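Local structure of protein Rv1364c/MT1410 (Mycobacterium tuberculosis, 3KE6) at residues Pro261-Thr266 and Arg282-Glu287; Arg230-Thr235 and Val249-Met254; Ser303-Asn308 and Thr377-Thr382. The protein probably regulates sigma-factor activity, pairing a PP2C-type phosphatase domain (RsbU-like) with an anti-sigma-factor serine kinase domain (RsbW-like) in one chain. All coordinates share one frame; numbering follows the deposited sequence. Where two conformers were deposited one is given.

Interaction 1: Pro261-Thr266 and Arg282-Glu287; sequences PPLHIT and REWLAE. With SO4 (sulfate ion), chain C.
Pro-261 offers its backbone carbonyl to the indole of Trp-284. NE1 of Trp-284 donates to O of Pro-261 at 3.0 Å with an N-H...O angle of 165°, and the acceptor lies in the ring plane. The bond is near-linear at the N-H and in the carbonyl plane, which together with the contact over the face should restrain the rotation of the indole. Pro-262 leads on into the strand, its carbonyl C 3.9 Å from NE1 of Trp-284. Leu-263 closes over the indole face: its CB stands 3.8 Å from the centroid of the five-membered ring of Trp-284, 1° off the normal, a CH-pi contact. Because CG of Trp-284 is anti to the backbone N (chi1 -174°), the ring reaches out from the helix to meet both partners. Arg-282, two residues before Trp-284, takes no part in this contact but holds a sulfate, probably from the crystallisation liquor, through NE to O1 (2.6 Å) and NH1 to O4 (3.2 Å); Arg-278 binds it too. Strand 263-267 leads into helix 273-288 of the probable kinase-like alpha/beta sandwich. Ala-326 of strand 322-328, paired with Leu-263 through the backbone, also touches Trp-284, while helix 292-312 packs against Leu-285.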
ATOM      1  N   PRO A 261       2.377 -17.410  -5.447  1.00 53.21           N
ATOM      2  CA  PRO A 261       2.526 -17.718  -6.861  1.00 52.92           C
ATOM      3  C   PRO A 261       1.291 -17.310  -7.691  1.00 52.57           C
ATOM      4  O   PRO A 261       0.208 -17.124  -7.135  1.00 52.54           O
ATOM      5  CB  PRO A 261       2.694 -19.237  -6.858  1.00 52.50           C
ATOM      6  CG  PRO A 261       2.108 -19.668  -5.606  1.00 52.79           C
ATOM      7  CD  PRO A 261       2.421 -18.627  -4.627  1.00 52.92           C
ATOM      8  N   PRO A 262       1.456 -17.157  -9.008  1.00 51.69           N
ATOM      9  CA  PRO A 262       0.299 -16.849  -9.882  1.00 51.44           C
ATOM     10  C   PRO A 262      -0.752 -17.969  -9.951  1.00 50.57           C
ATOM     11  O   PRO A 262      -0.461 -19.087  -9.670  1.00 51.01           O
ATOM     12  CB  PRO A 262       0.928 -16.640 -11.257  1.00 50.46           C
ATOM     13  CG  PRO A 262       2.368 -16.486 -11.025  1.00 52.24           C
ATOM     14  CD  PRO A 262       2.717 -17.204  -9.748  1.00 51.10           C
ATOM     15  N   LEU A 263      -1.961 -17.638 -10.335  1.00 50.74           N
ATOM     16  CA  LEU A 263      -3.011 -18.594 -10.480  1.00 51.49           C
ATOM     17  C   LEU A 263      -3.129 -19.038 -11.943  1.00 51.67           C
ATOM     18  O   LEU A 263      -3.111 -18.195 -12.883  1.00 50.12           O
ATOM     19  CB  LEU A 263      -4.335 -17.979 -10.032  1.00 51.34           C
ATOM     20  CG  LEU A 263      -5.551 -18.901 -10.125  1.00 51.24           C
ATOM     21  CD1 LEU A 263      -5.379 -20.101  -9.169  1.00 57.91           C
ATOM     22  CD2 LEU A 263      -6.785 -18.162  -9.795  1.00 51.16           C
ATOM     23  N   HIS A 264      -3.251 -20.356 -12.114  1.00 51.88           N
ATOM     24  CA  HIS A 264      -3.495 -20.951 -13.424  0.50 52.93           C
ATOM     25  C   HIS A 264      -4.371 -22.170 -13.311  1.00 53.87           C
ATOM     26  O   HIS A 264      -4.051 -23.079 -12.564  1.00 56.30           O
ATOM     27  CB  HIS A 264      -2.228 -21.436 -14.097  0.50 52.85           C
ATOM     28  CG  HIS A 264      -2.487 -22.551 -15.068  0.50 53.33           C
ATOM     29  ND1 HIS A 264      -2.711 -22.331 -16.412  0.50 53.38           N
ATOM     30  CD2 HIS A 264      -2.608 -23.888 -14.881  0.50 49.56           C
ATOM     31  CE1 HIS A 264      -2.935 -23.483 -17.012  0.50 51.02           C
ATOM     32  NE2 HIS A 264      -2.874 -24.445 -16.106  0.50 49.72           N
ATOM     33  N   ILE A 265      -5.460 -22.211 -14.067  1.00 54.05           N
ATOM     34  CA  ILE A 265      -6.380 -23.344 -14.033  1.00 53.60           C
ATOM     35  C   ILE A 265      -6.744 -23.666 -15.451  1.00 53.12           C
ATOM     36  O   ILE A 265      -6.992 -22.746 -16.236  1.00 53.68           O
ATOM     37  CB  ILE A 265      -7.718 -22.993 -13.352  1.00 54.22           C
ATOM     38  CG1 ILE A 265      -7.518 -22.209 -12.067  1.00 56.00           C
ATOM     39  CG2 ILE A 265      -8.521 -24.248 -13.079  1.00 54.37           C
ATOM     40  CD1 ILE A 265      -8.819 -21.584 -11.558  1.00 54.11           C
ATOM     41  N   THR A 266      -6.835 -24.951 -15.757  1.00 52.61           N
ATOM     42  CA  THR A 266      -7.252 -25.434 -17.067  1.00 53.13           C
ATOM     43  C   THR A 266      -8.435 -26.370 -16.821  1.00 53.09           C
ATOM     44  O   THR A 266      -8.260 -27.425 -16.219  1.00 53.93           O
ATOM     45  CB  THR A 266      -6.062 -26.159 -17.782  1.00 53.32           C
ATOM     46  OG1 THR A 266      -5.018 -25.218 -17.994  1.00 55.55           O
ATOM     47  CG2 THR A 266      -6.430 -26.720 -19.136  1.00 52.28           C
ATOM     48  N   ARG A 282     -11.115 -17.154  -5.134  1.00 56.14           N
ATOM     49  CA  ARG A 282     -11.254 -16.699  -3.769  1.00 56.14           C
ATOM     50  C   ARG A 282     -10.082 -17.137  -2.887  1.00 56.45           C
ATOM     51  O   ARG A 282      -9.514 -16.303  -2.185  1.00 56.89           O
ATOM     52  CB  ARG A 282     -12.581 -17.161  -3.150  1.00 56.36           C
ATOM     53  CG  ARG A 282     -13.661 -16.151  -3.312  1.00 57.93           C
ATOM     54  CD  ARG A 282     -14.888 -16.353  -2.455  1.00 56.22           C
ATOM     55  NE  ARG A 282     -15.941 -15.699  -3.207  1.00 58.42           N
ATOM     56  CZ  ARG A 282     -16.253 -14.406  -3.155  1.00 58.64           C
ATOM     57  NH1 ARG A 282     -17.216 -13.935  -3.930  1.00 63.73           N
ATOM     58  NH2 ARG A 282     -15.650 -13.578  -2.345  1.00 55.66           N
ATOM     59  N   GLU A 283      -9.710 -18.418  -2.903  1.00 55.92           N
ATOM     60  CA  GLU A 283      -8.548 -18.820  -2.128  1.00 56.44           C
ATOM     61  C   GLU A 283      -7.400 -17.881  -2.454  1.00 55.06           C
ATOM     62  O   GLU A 283      -6.827 -17.241  -1.583  1.00 54.95           O
ATOM     63  CB  GLU A 283      -8.075 -20.230  -2.476  1.00 56.16           C
ATOM     64  CG  GLU A 283      -8.948 -21.344  -2.013  1.00 60.51           C
ATOM     65  CD  GLU A 283      -8.244 -22.715  -2.065  1.00 61.75           C
ATOM     66  OE1 GLU A 283      -6.985 -22.750  -2.125  1.00 74.39           O
ATOM     67  OE2 GLU A 283      -8.952 -23.757  -2.005  1.00 73.76           O
ATOM     68  N   TRP A 284      -7.088 -17.829  -3.739  1.00 54.30           N
ATOM     69  CA  TRP A 284      -5.944 -17.107  -4.251  1.00 54.44           C
ATOM     70  C   TRP A 284      -5.914 -15.663  -3.789  1.00 54.43           C
ATOM     71  O   TRP A 284      -4.876 -15.194  -3.328  1.00 53.82           O
ATOM     72  CB  TRP A 284      -5.946 -17.155  -5.786  1.00 53.79           C
ATOM     73  CG  TRP A 284      -4.727 -16.567  -6.375  1.00 51.32           C
ATOM     74  CD1 TRP A 284      -3.457 -17.073  -6.322  1.00 50.72           C
ATOM     75  CD2 TRP A 284      -4.649 -15.346  -7.110  1.00 44.58           C
ATOM     76  NE1 TRP A 284      -2.603 -16.230  -6.980  1.00 50.09           N
ATOM     77  CE2 TRP A 284      -3.322 -15.165  -7.474  1.00 44.01           C
ATOM     78  CE3 TRP A 284      -5.596 -14.373  -7.484  1.00 54.24           C
ATOM     79  CZ2 TRP A 284      -2.896 -14.045  -8.172  1.00 53.71           C
ATOM     80  CZ3 TRP A 284      -5.181 -13.262  -8.183  1.00 50.76           C
ATOM     81  CH2 TRP A 284      -3.846 -13.107  -8.527  1.00 52.85           C
ATOM     82  N   LEU A 285      -7.053 -14.968  -3.909  1.00 54.75           N
ATOM     83  CA  LEU A 285      -7.101 -13.535  -3.589  1.00 54.53           C
ATOM     84  C   LEU A 285      -7.007 -13.306  -2.082  1.00 54.21           C
ATOM     85  O   LEU A 285      -6.526 -12.263  -1.636  1.00 54.36           O
ATOM     86  CB  LEU A 285      -8.354 -12.872  -4.134  1.00 54.60           C
ATOM     87  CG  LEU A 285      -8.419 -12.749  -5.643  1.00 53.11           C
ATOM     88  CD1 LEU A 285      -9.851 -12.586  -6.077  1.00 45.36           C
ATOM     89  CD2 LEU A 285      -7.594 -11.575  -6.108  1.00 51.08           C
ATOM     90  N   ALA A 286      -7.438 -14.287  -1.312  1.00 53.30           N
ATOM     91  CA  ALA A 286      -7.227 -14.254   0.140  1.00 53.57           C
ATOM     92  C   ALA A 286      -5.724 -14.336   0.445  1.00 53.65           C
ATOM     93  O   ALA A 286      -5.237 -13.627   1.304  1.00 54.13           O
ATOM     94  CB  ALA A 286      -8.010 -15.396   0.854  1.00 51.37           C
ATOM     95  N   GLU A 287      -5.003 -15.211  -0.247  1.00 53.84           N
ATOM     96  CA  GLU A 287      -3.556 -15.362  -0.043  1.00 54.22           C
ATOM     97  C   GLU A 287      -2.873 -14.074  -0.450  1.00 52.75           C
ATOM     98  O   GLU A 287      -2.026 -13.581   0.262  1.00 51.02           O
ATOM     99  CB  GLU A 287      -2.994 -16.538  -0.869  1.00 53.89           C
ATOM    100  CG  GLU A 287      -3.140 -17.901  -0.209  1.00 57.45           C
ATOM    101  CD  GLU A 287      -2.886 -19.082  -1.167  1.00 59.14           C
ATOM    102  OE1 GLU A 287      -1.943 -19.872  -0.897  1.00 75.33           O
ATOM    103  OE2 GLU A 287      -3.630 -19.241  -2.171  1.00 71.10           O
TER
HETATM  104  S   SO4 C   1     -19.198 -17.206  -4.563  1.00 42.67           S
HETATM  105  O1  SO4 C   1     -17.948 -17.286  -3.879  1.00 45.21           O
HETATM  106  O2  SO4 C   1     -19.286 -18.286  -5.519  1.00 47.76           O
HETATM  107  O3  SO4 C   1     -20.251 -17.334  -3.589  1.00 46.71           O
HETATM  108  O4  SO4 C   1     -19.338 -15.970  -5.282  1.00 43.84           O

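Interaction 2: Arg230-Thr235 and Val249-Met254; sequences RLCSDT and VTLLAM
Cys-232 and Leu-251 meet in an apolar contact that carries much of this helix-on-sheet packing. SG of Cys-232 lies 4.0 Å from CD2 of Leu-251 and equally near its CG, so the sulfur rests against the branch point of the leucine. The same methyl approaches the helix backbone, with CD2 of Leu-251 3.5 Å from O of Cys-232. Two torsions bring these groups together: SG of Cys-232 and CG of Leu-251 are each anti to their own backbone N (chi1 180° and 173°). Beside this pair, CB of Cys-232 faces CB of Ala-253 at 4.2 Å, where the small alanine lets the backbones come to 6.2 Å between the CA atoms of Cys-232 and Ala-253. Thr-235 completes the apolar set, its CG2 touching CD2 of Leu-251, with the two side chains crossing at about a right angle.

No hydrogen bond joins the segments. The hydroxyl of Thr-235 is satisfied inside the helix: OG1 of Thr-235 donates to O of Leu-231 at 3.0 Å, almost in line with that carbonyl; with OG1 so held, CG2 is turned toward Leu-251.

The short axes run 8.6 Å apart at 155°, close to antiparallel. Helix 227-241 therefore lies along strand 249-256 on one face of the phosphatase-like sheet, where Leu-251 also meets Leu-184 and Tyr-186 of strand 182-186 and Cys-232 touches Ala-39 of strand 36-43. Helix 198-212 packs against Thr-235 through Phe-205, Ala-209 and Ile-212.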
ATOM      1  N   ARG A 230      -2.735  -5.998  12.295  1.00 55.44           N
ATOM      2  CA  ARG A 230      -2.821  -5.947  13.752  1.00 55.88           C
ATOM      3  C   ARG A 230      -1.576  -5.312  14.375  1.00 55.56           C
ATOM      4  O   ARG A 230      -1.681  -4.589  15.350  1.00 55.72           O
ATOM      5  CB  ARG A 230      -3.116  -7.321  14.350  1.00 55.94           C
ATOM      6  CG  ARG A 230      -1.938  -8.232  14.517  1.00 56.26           C
ATOM      7  CD  ARG A 230      -2.403  -9.646  14.812  1.00 58.31           C
ATOM      8  NE  ARG A 230      -1.360 -10.613  14.476  1.00 65.94           N
ATOM      9  CZ  ARG A 230      -0.375 -10.988  15.291  1.00 66.40           C
ATOM     10  NH1 ARG A 230       0.526 -11.864  14.859  1.00 66.29           N
ATOM     11  NH2 ARG A 230      -0.279 -10.495  16.525  1.00 63.93           N
ATOM     12  N   LEU A 231      -0.405  -5.553  13.802  1.00 55.43           N
ATOM     13  CA  LEU A 231       0.789  -4.863  14.260  1.00 55.63           C
ATOM     14  C   LEU A 231       0.587  -3.358  14.193  1.00 55.98           C
ATOM     15  O   LEU A 231       1.028  -2.634  15.089  1.00 56.88           O
ATOM     16  CB  LEU A 231       2.024  -5.232  13.430  1.00 55.72           C
ATOM     17  CG  LEU A 231       3.341  -4.578  13.888  1.00 55.15           C
ATOM     18  CD1 LEU A 231       3.526  -4.732  15.399  1.00 51.34           C
ATOM     19  CD2 LEU A 231       4.534  -5.161  13.140  1.00 54.78           C
ATOM     20  N   CYS A 232      -0.068  -2.896  13.133  1.00 55.90           N
ATOM     21  CA  CYS A 232      -0.303  -1.470  12.910  1.00 55.67           C
ATOM     22  C   CYS A 232      -1.425  -0.965  13.796  1.00 55.53           C
ATOM     23  O   CYS A 232      -1.267   0.020  14.507  1.00 55.27           O
ATOM     24  CB  CYS A 232      -0.678  -1.217  11.451  1.00 55.72           C
ATOM     25  SG  CYS A 232      -0.993   0.518  11.066  1.00 57.20           S
ATOM     26  N   SER A 233      -2.555  -1.659  13.732  1.00 55.43           N
ATOM     27  CA  SER A 233      -3.752  -1.318  14.478  1.00 55.50           C
ATOM     28  C   SER A 233      -3.508  -1.340  16.001  1.00 55.55           C
ATOM     29  O   SER A 233      -3.756  -0.346  16.697  1.00 55.36           O
ATOM     30  CB  SER A 233      -4.872  -2.294  14.092  1.00 55.29           C
ATOM     31  OG  SER A 233      -6.150  -1.764  14.360  1.00 57.09           O
ATOM     32  N   ASP A 234      -2.996  -2.456  16.515  1.00 55.67           N
ATOM     33  CA  ASP A 234      -2.932  -2.657  17.968  1.00 56.04           C
ATOM     34  C   ASP A 234      -1.880  -1.795  18.653  1.00 56.11           C
ATOM     35  O   ASP A 234      -2.107  -1.281  19.751  1.00 55.93           O
ATOM     36  CB  ASP A 234      -2.718  -4.137  18.315  1.00 56.15           C
ATOM     37  CG  ASP A 234      -3.916  -4.993  17.967  1.00 57.16           C
ATOM     38  OD1 ASP A 234      -5.056  -4.493  18.083  1.00 60.14           O
ATOM     39  OD2 ASP A 234      -3.726  -6.162  17.576  1.00 58.50           O
ATOM     40  N   THR A 235      -0.729  -1.653  18.010  1.00 56.36           N
ATOM     41  CA  THR A 235       0.279  -0.711  18.466  1.00 56.49           C
ATOM     42  C   THR A 235      -0.345   0.648  18.726  1.00 56.66           C
ATOM     43  O   THR A 235      -0.252   1.180  19.838  1.00 56.86           O
ATOM     44  CB  THR A 235       1.383  -0.534  17.423  1.00 56.43           C
ATOM     45  OG1 THR A 235       2.342  -1.585  17.566  1.00 55.93           O
ATOM     46  CG2 THR A 235       2.073   0.799  17.596  1.00 56.97           C
ATOM     47  N   VAL A 249      -1.351  12.171  14.023  1.00 50.24           N
ATOM     48  CA  VAL A 249      -0.673  10.879  14.178  1.00 49.70           C
ATOM     49  C   VAL A 249      -0.876  10.026  12.924  1.00 49.18           C
ATOM     50  O   VAL A 249      -1.997   9.872  12.418  1.00 48.92           O
ATOM     51  CB  VAL A 249      -1.147  10.077  15.428  1.00 49.68           C
ATOM     52  CG1 VAL A 249      -0.264   8.831  15.640  1.00 48.42           C
ATOM     53  CG2 VAL A 249      -1.109  10.945  16.665  1.00 49.25           C
ATOM     54  N   THR A 250       0.232   9.494  12.421  1.00 48.10           N
ATOM     55  CA  THR A 250       0.229   8.748  11.193  1.00 47.95           C
ATOM     56  C   THR A 250       1.179   7.614  11.384  1.00 47.28           C
ATOM     57  O   THR A 250       2.310   7.823  11.818  1.00 46.99           O
ATOM     58  CB  THR A 250       0.698   9.613   9.999  1.00 48.30           C
ATOM     59  OG1 THR A 250       0.023  10.879  10.026  1.00 47.91           O
ATOM     60  CG2 THR A 250       0.409   8.907   8.676  1.00 47.17           C
ATOM     61  N   LEU A 251       0.700   6.408  11.102  1.00 46.75           N
ATOM     62  CA  LEU A 251       1.521   5.209  11.179  1.00 46.77           C
ATOM     63  C   LEU A 251       1.336   4.416   9.880  1.00 46.47           C
ATOM     64  O   LEU A 251       0.217   4.165   9.437  1.00 45.47           O
ATOM     65  CB  LEU A 251       1.146   4.395  12.410  1.00 46.43           C
ATOM     66  CG  LEU A 251       1.784   3.019  12.562  1.00 46.56           C
ATOM     67  CD1 LEU A 251       3.297   3.099  12.593  1.00 43.18           C
ATOM     68  CD2 LEU A 251       1.246   2.385  13.819  1.00 46.56           C
ATOM     69  N   LEU A 252       2.450   4.086   9.244  1.00 46.79           N
ATOM     70  CA  LEU A 252       2.427   3.425   7.951  1.00 47.03           C
ATOM     71  C   LEU A 252       3.370   2.264   8.053  1.00 47.25           C
ATOM     72  O   LEU A 252       4.568   2.465   8.223  1.00 47.54           O
ATOM     73  CB  LEU A 252       2.877   4.379   6.851  1.00 46.62           C
ATOM     74  CG  LEU A 252       3.084   3.729   5.492  1.00 47.07           C
ATOM     75  CD1 LEU A 252       1.722   3.301   4.874  1.00 44.28           C
ATOM     76  CD2 LEU A 252       3.830   4.692   4.607  1.00 46.62           C
ATOM     77  N   ALA A 253       2.827   1.051   7.984  1.00 47.80           N
ATOM     78  CA  ALA A 253       3.597  -0.151   8.284  1.00 47.71           C
ATOM     79  C   ALA A 253       3.608  -1.038   7.072  1.00 48.37           C
ATOM     80  O   ALA A 253       2.616  -1.121   6.342  1.00 48.11           O
ATOM     81  CB  ALA A 253       2.992  -0.881   9.443  1.00 47.87           C
ATOM     82  N   MET A 254       4.743  -1.686   6.849  1.00 49.18           N
ATOM     83  CA  MET A 254       4.844  -2.691   5.825  1.00 49.97           C
ATOM     84  C   MET A 254       5.705  -3.856   6.261  1.00 49.58           C
ATOM     85  O   MET A 254       6.747  -3.663   6.861  1.00 49.36           O
ATOM     86  CB  MET A 254       5.332  -2.064   4.522  1.00 50.77           C
ATOM     87  CG  MET A 254       6.795  -2.026   4.316  1.00 56.61           C
ATOM     88  SD  MET A 254       7.367  -3.535   3.513  1.00 69.81           S
ATOM     89  CE  MET A 254       9.020  -2.955   3.123  1.00 55.75           C
TER

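Interaction 3: Ser303-Asn308 and Thr377-Thr382; sequences SEFVEN and TTATLT
Helix segment 303-308 and strand segment 377-382 run almost exactly antiparallel, their short axes 174° apart in direction and 9.5 Å apart at closest approach. Phe-305 and Ala-379 mark the register, with CA atoms 6.6 Å from each other. CB of Ala-379 sits over the face of the Phe-305 ring, 3.4 Å from its centroid and 7° off the normal. All six ring carbons lie at similar distances from that one methyl, so the CH-pi contact is centred over the ring. CG of Phe-305 is anti to the carbonyl carbon (chi1 -70°), a setting that, with chi2, turns the ring face to CB of Ala-379 and points its far end on toward Thr-380 and Leu-381: CZ of Phe-305 is 3.9 Å from O of Thr-380, and CE2 of Phe-305 is 4.4 Å from CD2 of Leu-381. No hydrogen bond crosses this apolar interface. Helix 292-312 packs on the sheet as in the alpha/beta sandwich of histidine kinase-like ATPases, and Glu-304 and Asn-308 are consistent with the E-x-x-x-N pattern of that family's N box. Strand 376-391 is flanked by 333-340 and 367-373, paired through the backbone of Ala-379 with Val-338 and of Thr-380 with Arg-369. Val-338 also touches Phe-305, as do Met-360 and Ala-361 of helix 358-362, while Val-306 packs on Ala-273 and Val-277 of helix 273-288.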
ATOM      1  N   SER A 303     -15.828 -14.939 -13.293  1.00 53.38           N
ATOM      2  CA  SER A 303     -16.909 -15.897 -13.286  1.00 52.63           C
ATOM      3  C   SER A 303     -17.758 -15.718 -14.546  1.00 52.04           C
ATOM      4  O   SER A 303     -18.144 -16.679 -15.190  1.00 51.89           O
ATOM      5  CB  SER A 303     -17.756 -15.702 -12.026  1.00 53.36           C
ATOM      6  OG  SER A 303     -18.802 -16.670 -11.935  1.00 57.43           O
ATOM      7  N   GLU A 304     -18.021 -14.475 -14.927  1.00 51.59           N
ATOM      8  CA  GLU A 304     -18.869 -14.236 -16.084  1.00 50.70           C
ATOM      9  C   GLU A 304     -18.150 -14.610 -17.384  1.00 50.32           C
ATOM     10  O   GLU A 304     -18.777 -15.153 -18.317  1.00 50.12           O
ATOM     11  CB  GLU A 304     -19.419 -12.803 -16.100  1.00 50.06           C
ATOM     12  CG  GLU A 304     -20.669 -12.604 -15.208  1.00 47.61           C
ATOM     13  CD  GLU A 304     -21.862 -13.508 -15.583  1.00 51.74           C
ATOM     14  OE1 GLU A 304     -22.578 -13.187 -16.569  1.00 52.68           O
ATOM     15  OE2 GLU A 304     -22.111 -14.528 -14.880  1.00 50.75           O
ATOM     16  N   PHE A 305     -16.840 -14.380 -17.429  1.00 49.50           N
ATOM     17  CA  PHE A 305     -16.045 -14.783 -18.580  1.00 49.04           C
ATOM     18  C   PHE A 305     -16.097 -16.287 -18.753  1.00 48.50           C
ATOM     19  O   PHE A 305     -16.212 -16.780 -19.862  1.00 47.80           O
ATOM     20  CB  PHE A 305     -14.579 -14.396 -18.407  1.00 49.28           C
ATOM     21  CG  PHE A 305     -14.299 -12.921 -18.485  1.00 48.96           C
ATOM     22  CD1 PHE A 305     -15.177 -12.044 -19.068  1.00 44.64           C
ATOM     23  CD2 PHE A 305     -13.080 -12.419 -17.985  1.00 54.08           C
ATOM     24  CE1 PHE A 305     -14.872 -10.685 -19.139  1.00 51.72           C
ATOM     25  CE2 PHE A 305     -12.763 -11.059 -18.047  1.00 48.48           C
ATOM     26  CZ  PHE A 305     -13.660 -10.190 -18.626  1.00 49.95           C
ATOM     27  N   VAL A 306     -15.981 -17.022 -17.654  1.00 48.80           N
ATOM     28  CA  VAL A 306     -16.006 -18.473 -17.726  1.00 48.80           C
ATOM     29  C   VAL A 306     -17.378 -18.918 -18.159  1.00 48.84           C
ATOM     30  O   VAL A 306     -17.473 -19.721 -19.079  1.00 48.74           O
ATOM     31  CB  VAL A 306     -15.638 -19.155 -16.403  1.00 49.00           C
ATOM     32  CG1 VAL A 306     -15.876 -20.663 -16.492  1.00 44.89           C
ATOM     33  CG2 VAL A 306     -14.174 -18.841 -16.011  1.00 48.43           C
ATOM     34  N   GLU A 307     -18.432 -18.386 -17.529  1.00 49.51           N
ATOM     35  CA  GLU A 307     -19.815 -18.760 -17.896  1.00 50.50           C
ATOM     36  C   GLU A 307     -20.115 -18.448 -19.376  1.00 50.99           C
ATOM     37  O   GLU A 307     -20.718 -19.271 -20.076  1.00 51.16           O
ATOM     38  CB  GLU A 307     -20.854 -18.068 -17.015  1.00 50.38           C
ATOM     39  CG  GLU A 307     -20.775 -18.386 -15.523  1.00 53.56           C
ATOM     40  CD  GLU A 307     -21.636 -19.569 -15.067  1.00 62.26           C
ATOM     41  OE1 GLU A 307     -21.872 -20.507 -15.861  1.00 65.23           O
ATOM     42  OE2 GLU A 307     -22.056 -19.569 -13.880  1.00 63.42           O
ATOM     43  N   ASN A 308     -19.679 -17.281 -19.842  1.00 51.20           N
ATOM     44  CA  ASN A 308     -19.844 -16.907 -21.233  1.00 52.35           C
ATOM     45  C   ASN A 308     -19.092 -17.855 -22.172  1.00 53.04           C
ATOM     46  O   ASN A 308     -19.578 -18.197 -23.245  1.00 53.59           O
ATOM     47  CB  ASN A 308     -19.353 -15.469 -21.463  1.00 53.10           C
ATOM     48  CG  ASN A 308     -20.294 -14.405 -20.858  1.00 54.07           C
ATOM     49  OD1 ASN A 308     -21.491 -14.641 -20.659  1.00 59.82           O
ATOM     50  ND2 ASN A 308     -19.745 -13.225 -20.584  1.00 48.17           N
ATOM     51  N   THR A 377     -11.446 -17.229 -28.131  1.00 48.55           N
ATOM     52  CA  THR A 377     -11.747 -15.954 -27.496  1.00 48.00           C
ATOM     53  C   THR A 377     -10.885 -15.804 -26.261  1.00 46.81           C
ATOM     54  O   THR A 377     -10.750 -16.743 -25.489  1.00 45.01           O
ATOM     55  CB  THR A 377     -13.210 -15.881 -27.025  1.00 47.59           C
ATOM     56  OG1 THR A 377     -14.090 -15.927 -28.151  1.00 47.57           O
ATOM     57  CG2 THR A 377     -13.459 -14.616 -26.274  1.00 48.24           C
ATOM     58  N   THR A 378     -10.320 -14.605 -26.093  1.00 47.01           N
ATOM     59  CA  THR A 378      -9.628 -14.191 -24.851  1.00 47.08           C
ATOM     60  C   THR A 378     -10.327 -12.979 -24.222  1.00 46.01           C
ATOM     61  O   THR A 378     -10.570 -11.970 -24.876  1.00 44.91           O
ATOM     62  CB  THR A 378      -8.175 -13.783 -25.143  1.00 47.05           C
ATOM     63  OG1 THR A 378      -7.474 -14.874 -25.770  1.00 51.60           O
ATOM     64  CG2 THR A 378      -7.471 -13.372 -23.882  1.00 45.70           C
ATOM     65  N   ALA A 379     -10.651 -13.097 -22.946  1.00 46.69           N
ATOM     66  CA  ALA A 379     -11.234 -12.004 -22.154  1.00 47.28           C
ATOM     67  C   ALA A 379     -10.224 -11.663 -21.090  1.00 47.19           C
ATOM     68  O   ALA A 379      -9.742 -12.551 -20.433  1.00 46.83           O
ATOM     69  CB  ALA A 379     -12.523 -12.432 -21.518  1.00 46.35           C
ATOM     70  N   THR A 380      -9.871 -10.392 -20.949  1.00 48.09           N
ATOM     71  CA  THR A 380      -8.852 -10.003 -19.978  1.00 49.19           C
ATOM     72  C   THR A 380      -9.375  -8.955 -19.030  1.00 50.05           C
ATOM     73  O   THR A 380     -10.332  -8.244 -19.335  1.00 49.09           O
ATOM     74  CB  THR A 380      -7.638  -9.393 -20.661  1.00 49.83           C
ATOM     75  OG1 THR A 380      -8.044  -8.193 -21.346  1.00 53.02           O
ATOM     76  CG2 THR A 380      -7.020 -10.378 -21.665  1.00 49.39           C
ATOM     77  N   LEU A 381      -8.727  -8.850 -17.882  1.00 51.28           N
ATOM     78  CA  LEU A 381      -8.993  -7.742 -16.981  1.00 51.92           C
ATOM     79  C   LEU A 381      -7.758  -7.263 -16.283  1.00 51.43           C
ATOM     80  O   LEU A 381      -6.836  -8.022 -16.058  1.00 51.84           O
ATOM     81  CB  LEU A 381     -10.063  -8.105 -15.978  1.00 52.08           C
ATOM     82  CG  LEU A 381      -9.832  -9.190 -14.947  1.00 56.57           C
ATOM     83  CD1 LEU A 381      -8.772  -8.759 -13.891  1.00 62.82           C
ATOM     84  CD2 LEU A 381     -11.172  -9.491 -14.264  1.00 52.15           C
ATOM     85  N   THR A 382      -7.716  -5.968 -16.023  1.00 51.49           N
ATOM     86  CA  THR A 382      -6.689  -5.388 -15.181  1.00 51.27           C
ATOM     87  C   THR A 382      -7.425  -4.601 -14.113  1.00 51.75           C
ATOM     88  O   THR A 382      -8.216  -3.700 -14.441  1.00 51.54           O
ATOM     89  CB  THR A 382      -5.804  -4.449 -15.946  1.00 50.83           C
ATOM     90  OG1 THR A 382      -5.344  -5.085 -17.133  1.00 49.81           O
ATOM     91  CG2 THR A 382      -4.637  -4.053 -15.125  1.00 50.38           C
TER

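Overall arrangement
The contacts follow one another along the chain without overlap, in the order 2, 1, 3, and all reach one large mixed sheet. Interaction 2 belongs to the phosphatase-like domain: the side chain of Leu-251 is about 13 Å from a bound manganese ion, so the contact does not line the manganese sites (Asp-71, Val-72, Asp-188, Asp-247). Interactions 1 and 3 both probably belong to the kinase-like domain, centres 16 Å apart and nearest atoms about 7 Å apart; they use consecutive helices, 273-288 and 292-312. Interactions 1 and 2 have centres 28 Å apart. Interaction 3 is remote from interaction 2, with centres 38 Å apart, on opposite sides of the chain's centre.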